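Local coordinates for protein calreticulin, putative (Trypanosoma cruzi, PDB 5HCF) that probably acts as a lectin-like chaperone, its globular domain having a legume lectin fold with dual carbohydrate- and peptide-binding properties, at residues Lys67-Asp80 with Phe139-Ala153. Sequence-based numbering, arbitrary orientation.
Sequences KSLVVSFSVKHEQD and FPEDKLTHVYTLHIA
Leu69, Val71, Phe73 and Val75 pair with Ile152, Leu150, Tyr148 and His146 as strands 69-76 and 145-152 run antiparallel in one sheet of the legume lectin (concanavalin-like) beta sandwich. Each of these four hydrogen-bonded pairs closes two backbone N-H...O bonds, the shortest from Leu150 N to Val71 O at 2.6 Å. CA-H...O contacts fill the intervals between them. Strand 223-230 flanks the other edge of 69-76, so this strand lies inside the sheet.

On the face of Phe73 and Tyr148, the rings lie obliquely, planes at 32°, and Phe73 CE1 approaches Tyr148 CB at 4.2 Å. The Tyr148 side chain also touches Phe109 and Pro111 of strand 107-114 in the facing sheet.

The other face carries Ser72 and Thr149 beside Val70 and Val147. Ser72 OG and Thr149 OG1 share a short hydrogen bond of 2.6 Å; Ser72 reaches it with OG anti to the backbone N (chi1 -166°). Just before strand 69-76, Ser68 OG hydrogen-bonds His151 NE2 at the ring's edge, in its plane, at 2.8 Å.

Where 139-153 enters its strand, Asp142 OD1 accepts from Leu144 N, forming an Asx turn, and, on the oxygen's syn lone pair, from His146 NE2. Asp163 holds ND1 of the same imidazole, fixing the ring's rotation. The extended Lys143 chain runs alongside the Glu78 carbonyl to a weak salt bridge with Asp80, while Lys76 NZ donates to the anti lone pair of Glu78 OE1 in a salt bridge within 67-80. At the opposite end, a water bridges Lys67 O and Ile152 O, donating to them at 2.6 and 2.8 Å.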
ATOM      1  N   LYS A  67      -2.460 -10.975  16.918  1.00 53.47           N
ATOM      2  CA  LYS A  67      -1.088 -10.671  16.534  1.00 52.45           C
ATOM      3  C   LYS A  67      -1.081  -9.428  15.650  1.00 47.65           C
ATOM      4  O   LYS A  67      -2.099  -9.070  15.052  1.00 45.58           O
ATOM      5  CB  LYS A  67      -0.439 -11.845  15.801  1.00 55.14           C
ATOM      6  CG  LYS A  67      -0.282 -13.091  16.645  1.00 62.39           C
ATOM      7  CD  LYS A  67       0.130 -14.279  15.792  1.00 67.46           C
ATOM      8  CE  LYS A  67       1.512 -14.071  15.186  1.00 70.18           C
ATOM      9  NZ  LYS A  67       2.556 -13.924  16.241  1.00 74.08           N
ATOM     10  N   SER A  68       0.055  -8.742  15.611  1.00 46.68           N
ATOM     11  CA  SER A  68       0.197  -7.565  14.765  1.00 44.50           C
ATOM     12  C   SER A  68       0.330  -7.944  13.295  1.00 44.81           C
ATOM     13  O   SER A  68       0.731  -9.062  12.952  1.00 46.09           O
ATOM     14  CB  SER A  68       1.404  -6.731  15.198  1.00 43.38           C
ATOM     15  OG  SER A  68       1.103  -5.957  16.352  1.00 44.94           O
ATOM     16  N   LEU A  69      -0.009  -6.996  12.432  1.00 41.76           N
ATOM     17  CA  LEU A  69       0.235  -7.143  11.011  1.00 40.84           C
ATOM     18  C   LEU A  69       0.788  -5.832  10.489  1.00 41.35           C
ATOM     19  O   LEU A  69       0.171  -4.781  10.653  1.00 43.01           O
ATOM     20  CB  LEU A  69      -1.043  -7.538  10.262  1.00 38.58           C
ATOM     21  CG  LEU A  69      -0.873  -7.759   8.755  1.00 36.80           C
ATOM     22  CD1 LEU A  69      -0.043  -9.002   8.496  1.00 37.80           C
ATOM     23  CD2 LEU A  69      -2.217  -7.868   8.061  1.00 33.58           C
ATOM     24  N   VAL A  70       1.968  -5.896   9.883  1.00 41.75           N
ATOM     25  CA  VAL A  70       2.625  -4.705   9.363  1.00 39.73           C
ATOM     26  C   VAL A  70       2.859  -4.832   7.862  1.00 39.40           C
ATOM     27  O   VAL A  70       3.435  -5.823   7.394  1.00 40.50           O
ATOM     28  CB  VAL A  70       3.972  -4.446  10.066  1.00 39.47           C
ATOM     29  CG1 VAL A  70       4.569  -3.121   9.609  1.00 37.24           C
ATOM     30  CG2 VAL A  70       3.791  -4.456  11.577  1.00 39.28           C
ATOM     31  N   VAL A  71       2.420  -3.817   7.121  1.00 36.98           N
ATOM     32  CA  VAL A  71       2.592  -3.761   5.672  1.00 36.29           C
ATOM     33  C   VAL A  71       3.438  -2.556   5.290  1.00 35.81           C
ATOM     34  O   VAL A  71       3.198  -1.446   5.759  1.00 33.51           O
ATOM     35  CB  VAL A  71       1.237  -3.672   4.929  1.00 35.99           C
ATOM     36  CG1 VAL A  71       1.397  -4.087   3.470  1.00 34.91           C
ATOM     37  CG2 VAL A  71       0.194  -4.527   5.615  1.00 36.98           C
ATOM     38  N   SER A  72       4.427  -2.776   4.437  1.00 38.83           N
ATOM     39  CA  SER A  72       5.283  -1.691   3.988  1.00 39.92           C
ATOM     40  C   SER A  72       5.670  -1.867   2.525  1.00 43.22           C
ATOM     41  O   SER A  72       5.845  -2.993   2.051  1.00 46.50           O
ATOM     42  CB  SER A  72       6.535  -1.607   4.862  1.00 40.73           C
ATOM     43  OG  SER A  72       7.210  -0.379   4.659  1.00 42.68           O
ATOM     44  N   PHE A  73       5.777  -0.751   1.811  1.00 40.95           N
ATOM     45  CA  PHE A  73       6.276  -0.749   0.443  1.00 39.32           C
ATOM     46  C   PHE A  73       6.621   0.678   0.051  1.00 38.74           C
ATOM     47  O   PHE A  73       6.199   1.626   0.713  1.00 38.78           O
ATOM     48  CB  PHE A  73       5.249  -1.341  -0.525  1.00 39.18           C
ATOM     49  CG  PHE A  73       4.133  -0.395  -0.885  1.00 39.01           C
ATOM     50  CD1 PHE A  73       3.063  -0.200  -0.022  1.00 38.94           C
ATOM     51  CD2 PHE A  73       4.147   0.293  -2.091  1.00 37.28           C
ATOM     52  CE1 PHE A  73       2.035   0.666  -0.351  1.00 37.08           C
ATOM     53  CE2 PHE A  73       3.119   1.157  -2.427  1.00 35.99           C
ATOM     54  CZ  PHE A  73       2.063   1.345  -1.556  1.00 36.21           C
ATOM     55  N   SER A  74       7.396   0.828  -1.017  1.00 37.95           N
ATOM     56  CA  SER A  74       7.758   2.154  -1.502  1.00 36.08           C
ATOM     57  C   SER A  74       7.312   2.353  -2.947  1.00 34.70           C
ATOM     58  O   SER A  74       7.275   1.404  -3.730  1.00 33.19           O
ATOM     59  CB  SER A  74       9.267   2.378  -1.382  1.00 36.49           C
ATOM     60  OG  SER A  74       9.984   1.429  -2.152  1.00 37.30           O
ATOM     61  N   VAL A  75       6.957   3.589  -3.285  1.00 36.22           N
ATOM     62  CA  VAL A  75       6.706   3.974  -4.673  1.00 37.17           C
ATOM     63  C   VAL A  75       7.520   5.211  -5.011  1.00 37.52           C
ATOM     64  O   VAL A  75       7.614   6.137  -4.206  1.00 38.60           O
ATOM     65  CB  VAL A  75       5.228   4.285  -4.942  1.00 36.62           C
ATOM     66  CG1 VAL A  75       4.894   4.027  -6.403  1.00 34.74           C
ATOM     67  CG2 VAL A  75       4.352   3.467  -4.040  1.00 37.22           C
ATOM     68  N   LYS A  76       8.092   5.233  -6.207  1.00 37.18           N
ATOM     69  CA  LYS A  76       8.816   6.407  -6.666  1.00 37.13           C
ATOM     70  C   LYS A  76       8.150   6.953  -7.919  1.00 36.65           C
ATOM     71  O   LYS A  76       8.129   6.289  -8.953  1.00 37.15           O
ATOM     72  CB  LYS A  76      10.284   6.074  -6.937  1.00 37.71           C
ATOM     73  CG  LYS A  76      11.110   7.271  -7.385  1.00 41.19           C
ATOM     74  CD  LYS A  76      12.435   6.860  -8.018  1.00 42.98           C
ATOM     75  CE  LYS A  76      13.376   8.049  -8.123  1.00 44.41           C
ATOM     76  NZ  LYS A  76      14.394   7.856  -9.184  1.00 46.71           N
ATOM     77  N   HIS A  77       7.581   8.148  -7.811  1.00 37.41           N
ATOM     78  CA  HIS A  77       6.963   8.815  -8.952  1.00 38.17           C
ATOM     79  C   HIS A  77       7.916   9.847  -9.550  1.00 39.89           C
ATOM     80  O   HIS A  77       7.720  11.050  -9.374  1.00 41.36           O
ATOM     81  CB  HIS A  77       5.661   9.502  -8.539  1.00 35.90           C
ATOM     82  CG  HIS A  77       4.626   8.567  -7.992  1.00 33.08           C
ATOM     83  ND1 HIS A  77       4.187   7.460  -8.676  1.00 32.55           N
ATOM     84  CD2 HIS A  77       3.942   8.593  -6.822  1.00 31.66           C
ATOM     85  CE1 HIS A  77       3.270   6.834  -7.951  1.00 32.41           C
ATOM     86  NE2 HIS A  77       3.106   7.501  -6.825  1.00 32.09           N
ATOM     87  N   GLU A  78       8.938   9.376 -10.259  1.00 41.59           N
ATOM     88  CA  GLU A  78       9.971  10.254 -10.810  1.00 46.05           C
ATOM     89  C   GLU A  78       9.533  10.959 -12.093  1.00 47.72           C
ATOM     90  O   GLU A  78      10.214  11.863 -12.579  1.00 51.66           O
ATOM     91  CB  GLU A  78      11.253   9.455 -11.075  1.00 46.85           C
ATOM     92  CG  GLU A  78      11.045   8.197 -11.907  1.00 45.44           C
ATOM     93  CD  GLU A  78      12.335   7.670 -12.522  1.00 46.29           C
ATOM     94  OE1 GLU A  78      13.385   7.719 -11.847  1.00 46.28           O
ATOM     95  OE2 GLU A  78      12.296   7.197 -13.679  1.00 46.69           O
ATOM     96  N   GLN A  79       8.383  10.555 -12.620  1.00 45.99           N
ATOM     97  CA  GLN A  79       7.933  11.005 -13.935  1.00 47.76           C
ATOM     98  C   GLN A  79       7.201  12.351 -13.978  1.00 51.75           C
ATOM     99  O   GLN A  79       6.854  12.816 -15.065  1.00 55.90           O
ATOM    100  CB  GLN A  79       7.043   9.932 -14.568  1.00 42.57           C
ATOM    101  CG  GLN A  79       5.711   9.744 -13.887  1.00 38.88           C
ATOM    102  CD  GLN A  79       5.753   8.629 -12.859  1.00 36.96           C
ATOM    103  OE1 GLN A  79       6.749   8.451 -12.157  1.00 37.96           O
ATOM    104  NE2 GLN A  79       4.673   7.865 -12.773  1.00 33.09           N
ATOM    105  N   ASP A  80       6.966  12.970 -12.821  1.00 50.43           N
ATOM    106  CA  ASP A  80       6.064  14.127 -12.723  1.00 50.77           C
ATOM    107  C   ASP A  80       4.637  13.643 -12.863  1.00 45.69           C
ATOM    108  O   ASP A  80       3.972  13.886 -13.867  1.00 44.05           O
ATOM    109  CB  ASP A  80       6.364  15.197 -13.781  1.00 56.11           C
ATOM    110  CG  ASP A  80       7.580  16.031 -13.443  1.00 61.81           C
ATOM    111  OD1 ASP A  80       7.767  16.346 -12.247  1.00 63.72           O
ATOM    112  OD2 ASP A  80       8.341  16.383 -14.374  1.00 64.26           O
ATOM    113  N   PHE A 139       0.299  12.751   0.249  1.00 34.81           N
ATOM    114  CA  PHE A 139       1.661  12.244   0.141  1.00 31.40           C
ATOM    115  C   PHE A 139       2.506  13.250  -0.620  1.00 29.28           C
ATOM    116  O   PHE A 139       1.970  14.044  -1.393  1.00 29.18           O
ATOM    117  CB  PHE A 139       1.689  10.866  -0.532  1.00 29.20           C
ATOM    118  CG  PHE A 139       1.373  10.894  -2.002  1.00 30.82           C
ATOM    119  CD1 PHE A 139       0.060  10.810  -2.446  1.00 31.14           C
ATOM    120  CD2 PHE A 139       2.391  10.992  -2.942  1.00 30.58           C
ATOM    121  CE1 PHE A 139      -0.233  10.830  -3.798  1.00 31.67           C
ATOM    122  CE2 PHE A 139       2.109  11.014  -4.289  1.00 31.51           C
ATOM    123  CZ  PHE A 139       0.795  10.929  -4.721  1.00 33.48           C
ATOM    124  N   PRO A 140       3.831  13.223  -0.400  1.00 29.20           N
ATOM    125  CA  PRO A 140       4.731  14.225  -0.980  1.00 30.45           C
ATOM    126  C   PRO A 140       4.735  14.172  -2.502  1.00 34.13           C
ATOM    127  O   PRO A 140       4.845  13.098  -3.091  1.00 34.86           O
ATOM    128  CB  PRO A 140       6.105  13.855  -0.409  1.00 29.99           C
ATOM    129  CG  PRO A 140       5.846  12.882   0.701  1.00 31.00           C
ATOM    130  CD  PRO A 140       4.541  12.226   0.416  1.00 29.81           C
ATOM    131  N   GLU A 141       4.604  15.335  -3.126  1.00 36.44           N
ATOM    132  CA  GLU A 141       4.509  15.409  -4.573  1.00 37.25           C
ATOM    133  C   GLU A 141       5.851  15.795  -5.161  1.00 40.46           C
ATOM    134  O   GLU A 141       6.069  16.942  -5.545  1.00 44.77           O
ATOM    135  CB  GLU A 141       3.420  16.402  -4.987  1.00 34.96           C
ATOM    136  CG  GLU A 141       2.024  15.892  -4.696  1.00 33.30           C
ATOM    137  CD  GLU A 141       0.941  16.861  -5.101  1.00 35.40           C
ATOM    138  OE1 GLU A 141      -0.252  16.479  -5.009  1.00 32.91           O
ATOM    139  OE2 GLU A 141       1.278  17.997  -5.515  1.00 38.30           O
ATOM    140  N   ASP A 142       6.743  14.815  -5.231  1.00 39.93           N
ATOM    141  CA  ASP A 142       8.069  15.016  -5.794  1.00 41.41           C
ATOM    142  C   ASP A 142       8.512  13.735  -6.489  1.00 43.31           C
ATOM    143  O   ASP A 142       7.751  12.763  -6.552  1.00 43.92           O
ATOM    144  CB  ASP A 142       9.066  15.435  -4.707  1.00 40.73           C
ATOM    145  CG  ASP A 142       9.150  14.435  -3.560  1.00 41.77           C
ATOM    146  OD1 ASP A 142       8.946  13.225  -3.794  1.00 41.35           O
ATOM    147  OD2 ASP A 142       9.416  14.863  -2.414  1.00 42.26           O
ATOM    148  N   LYS A 143       9.733  13.738  -7.013  1.00 43.57           N
ATOM    149  CA  LYS A 143      10.241  12.605  -7.779  1.00 42.53           C
ATOM    150  C   LYS A 143      10.999  11.595  -6.914  1.00 42.32           C
ATOM    151  O   LYS A 143      11.531  10.611  -7.423  1.00 46.23           O
ATOM    152  CB  LYS A 143      11.143  13.099  -8.911  1.00 43.23           C
ATOM    153  CG  LYS A 143      10.425  13.962  -9.928  1.00 43.73           C
ATOM    154  CD  LYS A 143      11.380  14.478 -10.985  1.00 49.42           C
ATOM    155  CE  LYS A 143      10.641  15.296 -12.029  1.00 54.10           C
ATOM    156  NZ  LYS A 143      11.397  15.383 -13.312  1.00 60.83           N
ATOM    157  N   LEU A 144      11.041  11.833  -5.608  1.00 39.08           N
ATOM    158  CA  LEU A 144      11.802  10.973  -4.709  1.00 40.25           C
ATOM    159  C   LEU A 144      11.034   9.717  -4.291  1.00 41.16           C
ATOM    160  O   LEU A 144       9.809   9.641  -4.426  1.00 39.13           O
ATOM    161  CB  LEU A 144      12.218  11.756  -3.465  1.00 39.51           C
ATOM    162  CG  LEU A 144      13.093  12.989  -3.683  1.00 40.54           C
ATOM    163  CD1 LEU A 144      13.143  13.814  -2.412  1.00 40.13           C
ATOM    164  CD2 LEU A 144      14.491  12.578  -4.113  1.00 42.70           C
ATOM    165  N   THR A 145      11.775   8.731  -3.785  1.00 36.70           N
ATOM    166  CA  THR A 145      11.183   7.508  -3.262  1.00 34.39           C
ATOM    167  C   THR A 145      10.544   7.759  -1.901  1.00 35.02           C
ATOM    168  O   THR A 145      11.158   8.354  -1.019  1.00 33.56           O
ATOM    169  CB  THR A 145      12.227   6.380  -3.125  1.00 35.05           C
ATOM    170  OG1 THR A 145      12.680   5.985  -4.423  1.00 36.15           O
ATOM    171  CG2 THR A 145      11.628   5.167  -2.414  1.00 35.70           C
ATOM    172  N   HIS A 146       9.305   7.306  -1.736  1.00 37.18           N
ATOM    173  CA  HIS A 146       8.635   7.395  -0.447  1.00 37.66           C
ATOM    174  C   HIS A 146       8.126   6.031  -0.005  1.00 37.95           C
ATOM    175  O   HIS A 146       7.745   5.199  -0.831  1.00 37.42           O
ATOM    176  CB  HIS A 146       7.490   8.405  -0.502  1.00 36.45           C
ATOM    177  CG  HIS A 146       7.942   9.796  -0.817  1.00 35.54           C
ATOM    178  ND1 HIS A 146       8.563  10.603   0.112  1.00 34.70           N
ATOM    179  CD2 HIS A 146       7.865  10.521  -1.957  1.00 35.58           C
ATOM    180  CE1 HIS A 146       8.854  11.765  -0.444  1.00 35.85           C
ATOM    181  NE2 HIS A 146       8.440  11.743  -1.698  1.00 36.17           N
ATOM    182  N   VAL A 147       8.137   5.808   1.305  1.00 38.33           N
ATOM    183  CA  VAL A 147       7.761   4.518   1.875  1.00 36.68           C
ATOM    184  C   VAL A 147       6.465   4.626   2.673  1.00 37.35           C
ATOM    185  O   VAL A 147       6.282   5.556   3.458  1.00 38.13           O
ATOM    186  CB  VAL A 147       8.870   3.970   2.796  1.00 34.73           C
ATOM    187  CG1 VAL A 147       8.538   2.551   3.256  1.00 31.62           C
ATOM    188  CG2 VAL A 147      10.217   4.014   2.089  1.00 33.20           C
ATOM    189  N   TYR A 148       5.573   3.663   2.476  1.00 36.90           N
ATOM    190  CA  TYR A 148       4.297   3.662   3.178  1.00 35.22           C
ATOM    191  C   TYR A 148       4.171   2.402   4.018  1.00 37.61           C
ATOM    192  O   TYR A 148       4.188   1.289   3.497  1.00 38.48           O
ATOM    193  CB  TYR A 148       3.140   3.785   2.187  1.00 30.97           C
ATOM    194  CG  TYR A 148       3.284   4.989   1.283  1.00 29.43           C
ATOM    195  CD1 TYR A 148       4.073   4.933   0.139  1.00 29.44           C
ATOM    196  CD2 TYR A 148       2.648   6.190   1.581  1.00 28.01           C
ATOM    197  CE1 TYR A 148       4.214   6.029  -0.685  1.00 29.90           C
ATOM    198  CE2 TYR A 148       2.783   7.291   0.764  1.00 27.57           C
ATOM    199  CZ  TYR A 148       3.569   7.207  -0.367  1.00 30.35           C
ATOM    200  OH  TYR A 148       3.710   8.301  -1.189  1.00 31.59           O
ATOM    201  N   THR A 149       4.053   2.592   5.327  1.00 38.79           N
ATOM    202  CA  THR A 149       4.038   1.481   6.269  1.00 38.03           C
ATOM    203  C   THR A 149       2.802   1.540   7.153  1.00 38.56           C
ATOM    204  O   THR A 149       2.446   2.601   7.663  1.00 40.72           O
ATOM    205  CB  THR A 149       5.297   1.481   7.166  1.00 37.11           C
ATOM    206  OG1 THR A 149       6.476   1.519   6.351  1.00 37.17           O
ATOM    207  CG2 THR A 149       5.328   0.242   8.036  1.00 35.60           C
ATOM    208  N   LEU A 150       2.147   0.396   7.324  1.00 37.58           N
ATOM    209  CA  LEU A 150       0.933   0.319   8.129  1.00 34.61           C
ATOM    210  C   LEU A 150       1.053  -0.747   9.205  1.00 36.41           C
ATOM    211  O   LEU A 150       1.385  -1.900   8.921  1.00 38.21           O
ATOM    212  CB  LEU A 150      -0.286   0.019   7.256  1.00 31.21           C
ATOM    213  CG  LEU A 150      -1.607  -0.073   8.023  1.00 28.22           C
ATOM    214  CD1 LEU A 150      -1.863   1.220   8.780  1.00 28.91           C
ATOM    215  CD2 LEU A 150      -2.766  -0.401   7.110  1.00 26.05           C
ATOM    216  N   HIS A 151       0.785  -0.350  10.441  1.00 36.07           N
ATOM    217  CA  HIS A 151       0.718  -1.286  11.549  1.00 35.43           C
ATOM    218  C   HIS A 151      -0.721  -1.442  12.006  1.00 37.60           C
ATOM    219  O   HIS A 151      -1.333  -0.482  12.481  1.00 36.86           O
ATOM    220  CB  HIS A 151       1.593  -0.821  12.713  1.00 36.02           C
ATOM    221  CG  HIS A 151       1.556  -1.736  13.898  1.00 36.52           C
ATOM    222  ND1 HIS A 151       1.882  -1.316  15.176  1.00 37.36           N
ATOM    223  CD2 HIS A 151       1.225  -3.043  14.012  1.00 34.98           C
ATOM    224  CE1 HIS A 151       1.759  -2.324  16.014  1.00 36.72           C
ATOM    225  NE2 HIS A 151       1.363  -3.388  15.334  1.00 36.68           N
ATOM    226  N   ILE A 152      -1.263  -2.645  11.825  1.00 39.46           N
ATOM    227  CA  ILE A 152      -2.554  -3.014  12.399  1.00 37.98           C
ATOM    228  C   ILE A 152      -2.321  -3.891  13.624  1.00 37.80           C
ATOM    229  O   ILE A 152      -1.903  -5.043  13.498  1.00 39.15           O
ATOM    230  CB  ILE A 152      -3.445  -3.764  11.395  1.00 36.87           C
ATOM    231  CG1 ILE A 152      -3.582  -2.959  10.105  1.00 36.47           C
ATOM    232  CG2 ILE A 152      -4.818  -4.039  11.990  1.00 35.04           C
ATOM    233  CD1 ILE A 152      -4.470  -1.756  10.247  1.00 36.19           C
ATOM    234  N   ALA A 153      -2.592  -3.342  14.805  1.00 35.95           N
ATOM    235  CA  ALA A 153      -2.316  -4.030  16.064  1.00 34.32           C
ATOM    236  C   ALA A 153      -3.524  -4.839  16.550  1.00 34.98           C
ATOM    237  O   ALA A 153      -4.660  -4.593  16.135  1.00 33.52           O
ATOM    238  CB  ALA A 153      -1.886  -3.029  17.122  1.00 33.04           C
TER
HETATM  239  O   HOH W   1      -3.260  -7.461  13.422  1.00 32.88           O